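Succinate dehydrogenase subunit A (Mycolicibacterium smegmatis, PDB 7D6V) carries the FAD of the mycobacterial succinate dehydrogenase Sdh1, oxidises succinate to fumarate and passes the electrons to the iron-sulfur subunit. Local coordinates at the interface of chains A and B. Residues are numbered along the deposited sequence; one frame, centred on the assembly and turned at random. Chains: chain A, Succinate dehydrogenase subunit A; chain B, Fumarate reductase iron-sulfur subunit.

The interface of chains A and B. Residues chain A 146, 149-150, 153; chain B 112, 115-117.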
# COMPACT_ATOMS: atom_id res chain seq x y z
N GLN A 146 -9.71 -8.59 -5.70
CA GLN A 146 -9.60 -10.04 -5.65
C GLN A 146 -10.94 -10.73 -5.86
O GLN A 146 -10.99 -11.83 -6.41
CB GLN A 146 -8.97 -10.46 -4.32
CG GLN A 146 -7.50 -10.12 -4.23
CD GLN A 146 -6.98 -10.11 -2.81
OE1 GLN A 146 -7.75 -10.24 -1.86
NE2 GLN A 146 -5.68 -9.95 -2.66
N VAL A 149 -11.29 -10.84 -9.54
CA VAL A 149 -10.45 -11.91 -10.09
C VAL A 149 -11.10 -13.27 -9.86
O VAL A 149 -11.07 -14.15 -10.73
CB VAL A 149 -9.03 -11.84 -9.50
CG1 VAL A 149 -8.25 -13.09 -9.84
CG2 VAL A 149 -8.32 -10.61 -10.02
N SER A 150 -11.70 -13.46 -8.69
CA SER A 150 -12.43 -14.70 -8.41
C SER A 150 -13.59 -14.89 -9.37
O SER A 150 -13.83 -16.00 -9.87
CB SER A 150 -12.92 -14.69 -6.96
OG SER A 150 -13.65 -15.86 -6.66
N GLN A 153 -12.30 -15.98 -12.61
CA GLN A 153 -11.91 -17.39 -12.54
C GLN A 153 -13.12 -18.30 -12.71
O GLN A 153 -13.05 -19.33 -13.39
CB GLN A 153 -11.21 -17.67 -11.21
CG GLN A 153 -9.77 -17.22 -11.17
CD GLN A 153 -9.20 -17.20 -9.77
OE1 GLN A 153 -9.94 -17.28 -8.79
NE2 GLN A 153 -7.89 -17.09 -9.66
N ALA B 112 -1.97 -13.21 -11.16
CA ALA B 112 -2.95 -12.99 -10.11
C ALA B 112 -4.20 -13.84 -10.30
O ALA B 112 -4.84 -14.21 -9.31
CB ALA B 112 -3.33 -11.51 -10.05
N ILE B 115 -4.03 -18.12 -9.29
CA ILE B 115 -4.12 -18.62 -7.91
C ILE B 115 -5.59 -18.75 -7.52
O ILE B 115 -6.37 -17.81 -7.74
CB ILE B 115 -3.39 -17.67 -6.96
CG1 ILE B 115 -1.91 -17.58 -7.34
CG2 ILE B 115 -3.54 -18.14 -5.52
CD1 ILE B 115 -1.13 -16.69 -6.43
N PRO B 116 -6.00 -19.89 -6.97
CA PRO B 116 -7.39 -20.01 -6.49
C PRO B 116 -7.69 -18.97 -5.43
O PRO B 116 -6.86 -18.66 -4.57
CB PRO B 116 -7.44 -21.43 -5.92
CG PRO B 116 -6.34 -22.15 -6.59
CD PRO B 116 -5.25 -21.14 -6.80
N SER B 117 -8.90 -18.43 -5.48
CA SER B 117 -9.28 -17.33 -4.62
C SER B 117 -9.79 -17.83 -3.28
O SER B 117 -9.82 -19.04 -3.01
CB SER B 117 -10.33 -16.46 -5.32
OG SER B 117 -9.77 -15.80 -6.44
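Helix 136-159 of the flavoprotein subunit meets the loop that follows helix 107-112 of the iron-sulfur subunit, and A:Gln153 joins the two through its side-chain amide. This is a small polar patch of the interface between the flavoprotein and iron-sulfur subunits of the succinate dehydrogenase. The carboxamide of A:Gln153 uses both of its ends. Its nitrogen NE2 gives a hydrogen bond to the backbone carbonyl O of B:Ile115 at 2.6 Å. NE2 sits above that carbonyl plane, and the bond is bent, with 145° at the hydrogen. The amide oxygen OE1 accepts a hydrogen bond from the hydroxyl OG of B:Ser117 at 2.8 Å. OG is tilted from the plane of the side-chain carbonyl. Bonds at both ends should fix the flip of the amide. CG lies anti to the carbonyl carbon (chi1 -78°), and the chain runs extended beyond it, which carries the amide across to the loop. B:Pro116 separates the two bonded loop residues. One turn back on the helix, A:Ser150 packs against the side chain of B:Ser117, with the two CB atoms 3.5 Å apart. The hydroxyl OG of B:Ser117 also lies 3.4 Å from CB of A:Ser150, a contact and not a bond. A:Val149 touches the C-terminal end of helix 107-112. Its CG1 methyl, anti to the backbone N (chi1 168°), comes 3.6 Å from the carbonyl O of B:Ala112.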